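Side-chain contacts in acyl-CoA thioesterase II TesB2 (Mycobacterium marinum, PDB 3U0A), which probably hydrolyses fatty acyl-CoA thioesters to free fatty acids and coenzyme A, as a double hot-dog enzyme of the thioesterase II family: residues A[47-52]-A[92-97]; A[11-14]-A[20-23]; A[195-200]-A[266-271]; A[174-179]-A[255-260]. All blocks are in the same frame, centred on the assembly; numbering follows the deposited sequence.

Overall arrangement
From the N terminus, contact 2 comes first and closes the tight hairpin of strands 14-17 and 20-23. Contact 1 follows in series: the loop it closes runs from the end of helix 34-51 through strands 58-66 and 76-85 to strand 89-98. These two touch each other in the N-terminal hot-dog unit. Contacts 3 and 4 belong to the second unit and cross along the chain, their segments alternating as 174-179, 195-200, 255-260 and 266-271. Contact 3 ties helix 186-200 to strand 264-275, and contact 4 joins strands 171-178 and 250-259; neighbouring strands 250-259 and 264-275 link both. Contacts 1 and 4 lie on opposite sides of the chain's centre.

Contact 1 of 4, residues A[47-52]-A[92-97]. With NA (sodium ion), chain G.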
# COMPACT_ATOMS: atom_id res chain seq x y z
N VAL A 47 -5.28 -16.10 -5.98
CA VAL A 47 -6.07 -17.31 -5.90
C VAL A 47 -5.17 -18.46 -5.51
O VAL A 47 -5.56 -19.31 -4.72
CB VAL A 47 -6.80 -17.60 -7.21
CG1 VAL A 47 -7.45 -18.99 -7.19
CG2 VAL A 47 -7.81 -16.52 -7.46
N SER A 48 -3.95 -18.47 -6.04
CA SER A 48 -2.93 -19.46 -5.65
C SER A 48 -2.57 -19.42 -4.17
O SER A 48 -2.31 -20.45 -3.54
CB SER A 48 -1.66 -19.20 -6.43
OG SER A 48 -1.71 -19.87 -7.67
N ALA A 49 -2.47 -18.20 -3.65
CA ALA A 49 -2.21 -18.01 -2.26
C ALA A 49 -3.38 -18.63 -1.45
O ALA A 49 -3.14 -19.35 -0.50
CB ALA A 49 -2.04 -16.52 -1.97
N VAL A 50 -4.61 -18.35 -1.88
CA VAL A 50 -5.82 -18.70 -1.17
C VAL A 50 -6.00 -20.25 -1.05
O VAL A 50 -6.54 -20.77 -0.05
CB VAL A 50 -7.03 -18.04 -1.86
CG1 VAL A 50 -8.35 -18.57 -1.32
CG2 VAL A 50 -6.96 -16.55 -1.69
N ARG A 51 -5.49 -20.97 -2.04
CA ARG A 51 -5.63 -22.43 -2.06
C ARG A 51 -4.74 -23.17 -1.06
O ARG A 51 -5.00 -24.33 -0.73
CB ARG A 51 -5.46 -22.95 -3.48
CG ARG A 51 -6.74 -22.66 -4.23
CD ARG A 51 -6.88 -23.26 -5.60
NE ARG A 51 -6.61 -24.69 -5.68
CZ ARG A 51 -6.77 -25.40 -6.80
NH1 ARG A 51 -6.53 -26.72 -6.82
NH2 ARG A 51 -7.22 -24.76 -7.91
N THR A 52 -3.72 -22.47 -0.57
CA THR A 52 -2.77 -22.98 0.40
C THR A 52 -3.10 -22.51 1.81
O THR A 52 -2.36 -22.79 2.75
CB THR A 52 -1.32 -22.52 0.08
OG1 THR A 52 -1.17 -21.13 0.39
CG2 THR A 52 -0.99 -22.75 -1.37
N ARG A 92 1.25 -15.41 3.03
CA ARG A 92 1.79 -16.06 1.84
C ARG A 92 2.59 -15.11 0.96
O ARG A 92 2.28 -13.93 0.90
CB ARG A 92 0.65 -16.64 1.03
CG ARG A 92 -0.12 -17.76 1.73
CD ARG A 92 0.76 -18.97 2.00
NE ARG A 92 0.05 -20.10 2.59
CZ ARG A 92 0.13 -20.49 3.86
NH1 ARG A 92 0.88 -19.84 4.75
NH2 ARG A 92 -0.57 -21.54 4.24
N ARG A 93 3.64 -15.63 0.30
CA ARG A 93 4.26 -14.91 -0.85
C ARG A 93 4.07 -15.74 -2.09
O ARG A 93 4.05 -16.97 -1.99
CB ARG A 93 5.75 -14.57 -0.64
CG ARG A 93 5.92 -13.50 0.41
CD ARG A 93 7.32 -12.91 0.49
NE ARG A 93 8.41 -13.90 0.63
CZ ARG A 93 9.74 -13.61 0.61
NH1 ARG A 93 10.21 -12.35 0.44
NH2 ARG A 93 10.60 -14.61 0.72
N VAL A 94 3.86 -15.09 -3.23
CA VAL A 94 3.68 -15.76 -4.50
C VAL A 94 4.51 -15.09 -5.59
O VAL A 94 4.54 -13.84 -5.67
CB VAL A 94 2.20 -15.74 -4.99
CG1 VAL A 94 2.08 -16.45 -6.34
CG2 VAL A 94 1.26 -16.37 -3.99
N ASN A 95 5.17 -15.93 -6.41
CA ASN A 95 5.84 -15.49 -7.63
C ASN A 95 5.17 -16.09 -8.87
O ASN A 95 5.09 -17.28 -9.00
CB ASN A 95 7.32 -15.91 -7.64
CG ASN A 95 8.21 -15.02 -6.79
OD1 ASN A 95 7.82 -13.92 -6.32
ND2 ASN A 95 9.44 -15.49 -6.59
N ALA A 96 4.68 -15.24 -9.77
CA ALA A 96 4.11 -15.72 -11.03
C ALA A 96 5.25 -15.76 -12.03
O ALA A 96 5.96 -14.76 -12.21
CB ALA A 96 2.98 -14.81 -11.51
N VAL A 97 5.44 -16.92 -12.66
CA VAL A 97 6.61 -17.18 -13.47
C VAL A 97 6.25 -17.57 -14.90
O VAL A 97 5.34 -18.37 -15.13
CB VAL A 97 7.54 -18.25 -12.83
CG1 VAL A 97 8.63 -18.68 -13.80
CG2 VAL A 97 8.20 -17.75 -11.55
NA NA G . -8.43 -20.24 1.90
O HOH W 1 -8.98 -17.96 2.44
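The last turn of helix 34-51 comes down on strand 89-98, with Ala49 CA 6.1 Å from Arg92 CA where the two backbones are nearest. This is the N-terminal hot-dog unit, in which an antiparallel sheet wraps a long helix. On the strand, Arg92 and Val94 direct their side chains to the helix, whereas Arg93 points the other way and reaches the second subunit. The apolar part is small: the methyl of Ala49 sits over the strand, touching CB of Arg92 and, at 3.9 Å from Ala49 CB, the CG2 branch of Val94. Phe110 of strand 101-111 packs on the same alanine.

The polar part lies at the helix end. The Arg92 chain bends at its second torsion (chi2 -64°), which carries the guanidinium past Thr52, the two side chains running in opposite directions. Its side-on edge grips one residue twice. NH2 gives a nearly straight bond of 2.6 Å to the backbone O of Thr52 (167° at the hydrogen), arriving from above that carbonyl plane, while NE donates to Thr52 OG1 at 2.7 Å. Both acceptors lie in the guanidinium plane, so its rotation is fixed, and NH1 adds a salt bridge to Asp85. Thr52 OG1 in turn donates to Ala49 O at 2.8 Å, an oxygen that also accepts from Thr52 N, so the hydroxyl links the guanidinium to the last helical turn. The next helix carbonyl, Val50 O, binds a sodium ion at 2.8 Å, with Val53 O and a water (2.4 Å) also coordinating it.

Contact 2 of 4, residues A[11-14]-A[20-23]; sequences LDLE and IYRG
Glu14 and Arg22 face each other as an antiparallel hydrogen-bonded pair, their CA atoms 5.2 Å apart. Glu14 N donates to Arg22 O at 3.0 Å, and Arg22 N returns the bond to Glu14 O at 2.9 Å. Both side chains leave on the same face and lie side by side, pointing the same way. In each, CG stands opposite the backbone N (chi1 -174° in Glu14, 175° in Arg22); the glutamate then runs on extended, while the arginine turns at its third torsion to bring its edge round to the carboxylate. The result is a side-on salt bridge in which a single oxygen, Glu14 OE1, takes both hydrogen bonds: Arg22 NH1 at 3.0 Å reaches it from the syn side, and Arg22 NE at 3.2 Å comes nearly along the C-O bond. Carboxylate and guanidinium planes are turned 43° against each other, so the two groups do not lie flat. Glu14 is exposed, and the bridge would be softened by water there.

Leu13 works on the other face. Its CD1 lies 3.9 Å from Tyr21 CB, the two side chains crossing at about a right angle, and CD2 rests on Gly23, 3.9 Å from its CA. Helix 34-51 covers this leucine through Gln44 and Ser48, and Phe78 of the next strand also touches it; Leu13 O accepts a hydrogen bond from Arg51. Paired backbone bonds and a short turn make this a beta-hairpin at the edge of the hot-dog sheet, the salt bridge on one face and Leu13 and Tyr21 toward the helix on the other.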
# COMPACT_ATOMS: atom_id res chain seq x y z
N LEU A 11 -10.41 -17.86 -11.20
CA LEU A 11 -10.38 -18.85 -10.14
C LEU A 11 -9.97 -20.23 -10.63
O LEU A 11 -9.61 -21.08 -9.83
CB LEU A 11 -11.75 -18.90 -9.44
CG LEU A 11 -11.87 -17.99 -8.20
CD1 LEU A 11 -11.54 -16.52 -8.46
CD2 LEU A 11 -13.28 -18.15 -7.67
N ASP A 12 -9.96 -20.44 -11.94
CA ASP A 12 -9.65 -21.73 -12.55
C ASP A 12 -8.14 -21.92 -12.62
O ASP A 12 -7.48 -21.37 -13.48
CB ASP A 12 -10.32 -21.81 -13.96
CG ASP A 12 -10.11 -23.19 -14.69
OD1 ASP A 12 -9.98 -24.27 -14.01
OD2 ASP A 12 -10.10 -23.20 -15.98
N LEU A 13 -7.58 -22.68 -11.67
CA LEU A 13 -6.15 -23.00 -11.63
C LEU A 13 -5.93 -24.50 -11.62
O LEU A 13 -6.59 -25.19 -10.85
CB LEU A 13 -5.51 -22.46 -10.35
CG LEU A 13 -5.18 -20.98 -10.16
CD1 LEU A 13 -4.52 -20.91 -8.78
CD2 LEU A 13 -4.29 -20.41 -11.25
N GLU A 14 -4.99 -25.00 -12.41
CA GLU A 14 -4.55 -26.37 -12.31
C GLU A 14 -3.51 -26.49 -11.20
O GLU A 14 -2.58 -25.72 -11.14
CB GLU A 14 -3.89 -26.81 -13.64
CG GLU A 14 -3.51 -28.29 -13.71
CD GLU A 14 -2.61 -28.66 -14.90
OE1 GLU A 14 -2.17 -27.75 -15.67
OE2 GLU A 14 -2.32 -29.87 -15.07
N ILE A 20 2.43 -25.25 -6.01
CA ILE A 20 2.71 -24.91 -7.43
C ILE A 20 1.40 -25.02 -8.17
O ILE A 20 0.78 -26.05 -8.15
CB ILE A 20 3.77 -25.85 -8.09
CG1 ILE A 20 5.02 -26.02 -7.19
CG2 ILE A 20 4.13 -25.37 -9.50
CD1 ILE A 20 6.21 -26.77 -7.80
N TYR A 21 0.99 -23.94 -8.83
CA TYR A 21 -0.27 -23.88 -9.57
C TYR A 21 0.01 -23.32 -10.98
O TYR A 21 1.06 -22.74 -11.22
CB TYR A 21 -1.28 -23.00 -8.82
CG TYR A 21 -1.68 -23.55 -7.44
CD1 TYR A 21 -2.80 -24.34 -7.29
CD2 TYR A 21 -0.93 -23.28 -6.32
CE1 TYR A 21 -3.17 -24.83 -6.06
CE2 TYR A 21 -1.29 -23.79 -5.08
CZ TYR A 21 -2.41 -24.56 -4.94
OH TYR A 21 -2.75 -25.08 -3.71
N ARG A 22 -0.90 -23.52 -11.91
CA ARG A 22 -0.71 -23.04 -13.27
C ARG A 22 -2.01 -22.47 -13.76
O ARG A 22 -3.05 -23.11 -13.59
CB ARG A 22 -0.27 -24.16 -14.22
CG ARG A 22 -0.17 -23.69 -15.67
CD ARG A 22 0.72 -24.56 -16.55
NE ARG A 22 0.14 -25.87 -16.79
CZ ARG A 22 0.80 -26.89 -17.31
NH1 ARG A 22 0.21 -28.05 -17.46
NH2 ARG A 22 2.07 -26.76 -17.65
N GLY A 23 -1.93 -21.27 -14.33
CA GLY A 23 -3.04 -20.63 -14.99
C GLY A 23 -2.90 -20.79 -16.50
O GLY A 23 -1.81 -20.69 -17.06

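Contact 3 of 4, residues A[195-200]-A[266-271]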
# COMPACT_ATOMS: atom_id res chain seq x y z
N TYR A 195 -9.58 -6.99 -9.69
CA TYR A 195 -9.45 -6.93 -11.13
C TYR A 195 -9.89 -5.59 -11.71
O TYR A 195 -9.14 -4.94 -12.48
CB TYR A 195 -10.26 -8.07 -11.77
CG TYR A 195 -10.18 -8.12 -13.28
CD1 TYR A 195 -9.05 -8.58 -13.90
CD2 TYR A 195 -11.23 -7.68 -14.09
CE1 TYR A 195 -8.95 -8.63 -15.27
CE2 TYR A 195 -11.14 -7.73 -15.47
CZ TYR A 195 -9.99 -8.21 -16.05
OH TYR A 195 -9.83 -8.27 -17.41
N MET A 196 -11.10 -5.16 -11.36
CA MET A 196 -11.60 -3.87 -11.89
C MET A 196 -10.76 -2.69 -11.45
O MET A 196 -10.59 -1.75 -12.23
CB MET A 196 -13.05 -3.64 -11.54
CG MET A 196 -13.99 -4.50 -12.37
SD MET A 196 -14.19 -3.89 -14.04
CE MET A 196 -15.11 -2.37 -13.77
N SER A 197 -10.23 -2.73 -10.22
CA SER A 197 -9.31 -1.68 -9.75
C SER A 197 -8.02 -1.69 -10.58
O SER A 197 -7.58 -0.67 -11.09
CB SER A 197 -8.98 -1.80 -8.25
OG SER A 197 -7.89 -0.98 -7.87
N ASP A 198 -7.44 -2.86 -10.77
CA ASP A 198 -6.30 -2.94 -11.65
C ASP A 198 -6.56 -2.40 -13.08
O ASP A 198 -5.60 -2.00 -13.74
CB ASP A 198 -5.74 -4.38 -11.69
CG ASP A 198 -4.90 -4.70 -10.45
OD1 ASP A 198 -4.49 -3.75 -9.74
OD2 ASP A 198 -4.67 -5.90 -10.18
N LEU A 199 -7.82 -2.39 -13.54
CA LEU A 199 -8.17 -1.84 -14.87
C LEU A 199 -8.46 -0.37 -14.83
O LEU A 199 -8.33 0.28 -15.85
CB LEU A 199 -9.40 -2.50 -15.50
CG LEU A 199 -9.33 -4.00 -15.73
CD1 LEU A 199 -10.47 -4.50 -16.61
CD2 LEU A 199 -7.99 -4.43 -16.31
N THR A 200 -8.87 0.17 -13.68
CA THR A 200 -9.47 1.52 -13.63
C THR A 200 -8.81 2.57 -12.77
O THR A 200 -8.97 3.71 -13.07
CB THR A 200 -10.93 1.47 -13.18
OG1 THR A 200 -10.99 1.03 -11.82
CG2 THR A 200 -11.69 0.52 -14.07
N ALA A 266 -13.35 -1.69 0.74
CA ALA A 266 -11.93 -1.83 0.35
C ALA A 266 -11.20 -0.49 0.09
O ALA A 266 -11.82 0.52 -0.27
CB ALA A 266 -11.77 -2.77 -0.85
N ALA A 267 -9.89 -0.49 0.35
CA ALA A 267 -8.99 0.63 0.09
C ALA A 267 -7.90 0.14 -0.82
O ALA A 267 -7.52 -1.02 -0.75
CB ALA A 267 -8.38 1.17 1.37
N VAL A 268 -7.44 1.00 -1.72
CA VAL A 268 -6.38 0.62 -2.65
C VAL A 268 -5.43 1.77 -2.85
O VAL A 268 -5.85 2.92 -2.94
CB VAL A 268 -6.92 0.24 -4.06
CG1 VAL A 268 -5.77 -0.10 -4.99
CG2 VAL A 268 -7.93 -0.90 -4.01
N MET A 269 -4.13 1.46 -2.92
CA MET A 269 -3.12 2.38 -3.43
C MET A 269 -2.36 1.69 -4.54
O MET A 269 -2.06 0.52 -4.42
CB MET A 269 -2.16 2.74 -2.34
CG MET A 269 -2.75 3.72 -1.37
SD MET A 269 -2.26 5.33 -1.97
CE MET A 269 -0.96 5.74 -0.82
N GLN A 270 -2.04 2.44 -5.60
CA GLN A 270 -1.33 1.92 -6.75
C GLN A 270 -0.50 3.01 -7.40
O GLN A 270 -0.97 4.13 -7.61
CB GLN A 270 -2.32 1.35 -7.75
CG GLN A 270 -1.76 0.85 -9.07
CD GLN A 270 -2.76 -0.07 -9.78
OE1 GLN A 270 -3.95 0.22 -9.81
NE2 GLN A 270 -2.28 -1.19 -10.33
N GLU A 271 0.75 2.66 -7.68
CA GLU A 271 1.64 3.53 -8.41
C GLU A 271 1.77 3.00 -9.87
O GLU A 271 1.75 1.79 -10.09
CB GLU A 271 2.99 3.60 -7.70
CG GLU A 271 3.92 4.63 -8.30
CD GLU A 271 5.18 4.85 -7.47
OE1 GLU A 271 5.86 3.84 -7.08
OE2 GLU A 271 5.49 6.05 -7.24
O HOH W 2 -5.46 -1.38 -8.67
O HOH W 3 -3.12 -2.34 -13.08
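Ser197 and Asp198 of helix 186-200 look onto Val268 and Gln270 of strand 264-275; the axes of the two short segments are 10.2 Å apart at their closest and make an angle of 39°. Van der Waals contact is slight: Ser197 OG faces both methyl branches of Val268, 3.7 Å from Val268 CG1, and is also hydrogen-bonded to Tyr239.

Water does most of the joining. Water 2 accepts from Ser197 OG at 2.6 Å and donates to Asp198 OD1 at 2.8 Å and to Gln270 OE1 at 2.5 Å, so three side chains hold it between helix and strand. Water 3 donates to Asp198 O at 2.6 Å and accepts a weak bond from Gln270 NE2.

Directly, Asp198 OD1 and Gln270 NE2 approach to 3.4 Å, with carboxylate and amide planes 52° apart and the chains crossing at about a right angle. OD1 also hydrogen-bonds His223, which would help to set the carboxylate. A buried aspartate and glutamine sharing an ordered water between hot-dog helix and sheet, with Ser220 touching the glutamine, are consistent with the hydrolytic site of thioesterase II relatives.

Contact 4 of 4, residues A[174-179]-A[255-260]. With SO4 (sulfate ion), chain C; SO4 (sulfate ion), chain L.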
# COMPACT_ATOMS: atom_id res chain seq x y z
N VAL A 174 -16.12 6.58 -10.07
CA VAL A 174 -16.71 5.60 -10.98
C VAL A 174 -17.60 4.60 -10.26
O VAL A 174 -17.20 4.02 -9.25
CB VAL A 174 -15.63 4.81 -11.75
CG1 VAL A 174 -16.28 4.06 -12.89
CG2 VAL A 174 -14.56 5.74 -12.28
N TRP A 175 -18.80 4.38 -10.78
CA TRP A 175 -19.65 3.29 -10.29
C TRP A 175 -19.49 2.10 -11.18
O TRP A 175 -19.49 2.21 -12.38
CB TRP A 175 -21.10 3.67 -10.34
CG TRP A 175 -21.57 4.65 -9.32
CD1 TRP A 175 -21.70 6.01 -9.46
CD2 TRP A 175 -22.05 4.36 -7.98
NE1 TRP A 175 -22.19 6.57 -8.32
CE2 TRP A 175 -22.42 5.63 -7.40
CE3 TRP A 175 -22.22 3.21 -7.24
CZ2 TRP A 175 -22.93 5.73 -6.12
CZ3 TRP A 175 -22.70 3.31 -5.94
CH2 TRP A 175 -23.05 4.54 -5.39
N PHE A 176 -19.39 0.93 -10.58
CA PHE A 176 -19.25 -0.29 -11.36
C PHE A 176 -20.03 -1.42 -10.75
O PHE A 176 -20.27 -1.45 -9.54
CB PHE A 176 -17.77 -0.68 -11.61
CG PHE A 176 -16.97 -1.02 -10.35
CD1 PHE A 176 -16.66 -2.34 -10.00
CD2 PHE A 176 -16.45 -0.00 -9.52
CE1 PHE A 176 -15.89 -2.64 -8.87
CE2 PHE A 176 -15.70 -0.31 -8.37
CZ PHE A 176 -15.41 -1.63 -8.06
N ARG A 177 -20.40 -2.37 -11.60
CA ARG A 177 -21.23 -3.47 -11.20
C ARG A 177 -21.10 -4.55 -12.29
O ARG A 177 -21.17 -4.24 -13.48
CB ARG A 177 -22.68 -2.98 -11.07
CG ARG A 177 -23.71 -4.09 -10.97
CD ARG A 177 -25.13 -3.56 -10.81
NE ARG A 177 -25.76 -3.15 -12.05
CZ ARG A 177 -27.06 -2.85 -12.18
NH1 ARG A 177 -27.90 -2.92 -11.14
NH2 ARG A 177 -27.53 -2.48 -13.37
N HIS A 178 -20.92 -5.80 -11.86
CA HIS A 178 -21.00 -6.95 -12.75
C HIS A 178 -22.45 -7.12 -13.16
O HIS A 178 -23.33 -7.23 -12.31
CB HIS A 178 -20.48 -8.23 -12.06
CG HIS A 178 -20.21 -9.37 -13.03
ND1 HIS A 178 -21.12 -10.32 -13.32
CD2 HIS A 178 -19.09 -9.67 -13.80
CE1 HIS A 178 -20.61 -11.19 -14.21
NE2 HIS A 178 -19.38 -10.79 -14.51
N ARG A 179 -22.70 -7.13 -14.47
CA ARG A 179 -24.06 -7.20 -15.04
C ARG A 179 -24.86 -8.41 -14.57
O ARG A 179 -26.01 -8.29 -14.20
CB ARG A 179 -23.99 -7.24 -16.57
CG ARG A 179 -24.35 -5.94 -17.25
CD ARG A 179 -23.74 -5.80 -18.64
NE ARG A 179 -23.76 -4.38 -19.02
CZ ARG A 179 -22.77 -3.70 -19.65
NH1 ARG A 179 -21.63 -4.30 -20.01
NH2 ARG A 179 -22.92 -2.40 -19.92
N GLY A 255 -7.60 4.81 -3.81
CA GLY A 255 -9.03 4.84 -3.72
C GLY A 255 -9.68 4.02 -2.64
O GLY A 255 -9.04 3.17 -2.05
N LYS A 256 -10.98 4.30 -2.43
CA LYS A 256 -11.82 3.58 -1.49
C LYS A 256 -13.08 3.12 -2.20
O LYS A 256 -13.59 3.80 -3.06
CB LYS A 256 -12.23 4.47 -0.33
CG LYS A 256 -11.15 5.40 0.15
CD LYS A 256 -11.31 5.69 1.63
CE LYS A 256 -10.13 6.52 2.16
NZ LYS A 256 -10.15 7.94 1.70
N ILE A 257 -13.58 1.97 -1.84
CA ILE A 257 -14.71 1.40 -2.52
C ILE A 257 -15.85 1.22 -1.53
O ILE A 257 -15.66 0.65 -0.46
CB ILE A 257 -14.31 0.09 -3.21
CG1 ILE A 257 -13.45 0.40 -4.42
CG2 ILE A 257 -15.52 -0.66 -3.69
CD1 ILE A 257 -12.19 -0.39 -4.48
N PHE A 258 -17.01 1.76 -1.88
CA PHE A 258 -18.18 1.66 -1.03
C PHE A 258 -19.29 0.90 -1.75
O PHE A 258 -19.37 0.92 -2.98
CB PHE A 258 -18.72 3.01 -0.70
CG PHE A 258 -17.79 3.88 0.02
CD1 PHE A 258 -17.90 4.02 1.38
CD2 PHE A 258 -16.85 4.62 -0.66
CE1 PHE A 258 -17.05 4.87 2.07
CE2 PHE A 258 -16.00 5.47 0.01
CZ PHE A 258 -16.09 5.59 1.38
N THR A 259 -20.14 0.26 -0.97
CA THR A 259 -21.40 -0.27 -1.49
C THR A 259 -22.35 0.92 -1.63
O THR A 259 -22.06 2.02 -1.13
CB THR A 259 -22.04 -1.30 -0.53
OG1 THR A 259 -22.53 -0.63 0.64
CG2 THR A 259 -21.02 -2.36 -0.12
N GLN A 260 -23.49 0.68 -2.27
CA GLN A 260 -24.46 1.74 -2.43
C GLN A 260 -25.09 2.16 -1.09
O GLN A 260 -25.41 3.33 -0.88
CB GLN A 260 -25.52 1.32 -3.41
CG GLN A 260 -26.02 2.48 -4.25
CD GLN A 260 -27.08 2.04 -5.25
OE1 GLN A 260 -27.48 0.87 -5.27
NE2 GLN A 260 -27.54 2.98 -6.07
S SO4 C . -31.51 -2.36 -12.20
O1 SO4 C . -31.16 -2.23 -10.74
O2 SO4 C . -31.51 -1.03 -12.91
O3 SO4 C . -30.58 -3.28 -12.93
O4 SO4 C . -32.88 -2.95 -12.25
S SO4 L . -7.51 10.87 1.63
O1 SO4 L . -7.17 9.43 1.86
O2 SO4 L . -6.24 11.72 1.67
O3 SO4 L . -8.26 10.96 0.34
O4 SO4 L . -8.39 11.29 2.78
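Oxygen O3 of one sulfate is gripped by two nitrogens of Arg177, on the strand whose Trp175 and Phe176 meet Gln260 and Ile257. Arg177 NH2 donates to O3 at 3.2 Å; NH1 adds weak bonds to O3 and, at 3.4 Å from Arg177 NH1, to sulfate O1. The sulfur lies in the guanidinium plane, so the anion meets the arginine at its edge. Lys256 NZ makes a weak bond of 3.3 Å to O1 of a second sulfate.

Between the segments the contact is apolar. Strands 171-178 and 250-259 are not neighbours in the sheet: strand 237-247 runs between them, and Trp175 and Phe176 reach past it on opposite faces. Trp175 lays CZ3 and CH2 of its benzene ring against CG of Gln260, each 3.8 Å away. The methylene meets the ring obliquely, the two side chains crossing at about a right angle with ring and amide planes 66° apart. Leu238 of the intervening strand also packs on Trp175, and the indole NE1 bonds weakly to Pro127 O.

Phe176 supplies the second, looser touch. Its CG stands between the backbone N and the carbonyl carbon (chi1 63°), and the ring's far end, CZ, comes 4.5 Å from Ile257 CG2. Tyr239 touches both residues, and through them the sheet of the second hot-dog unit packs on helix 186-200, Met196 meeting Phe176 and Leu193 Ile257. The chemistry implies that across the intervening strand the segments meet only through light apolar touches, while Arg177 and Lys256 lie where they can bind anions, here sulfates probably from the crystallisation liquor.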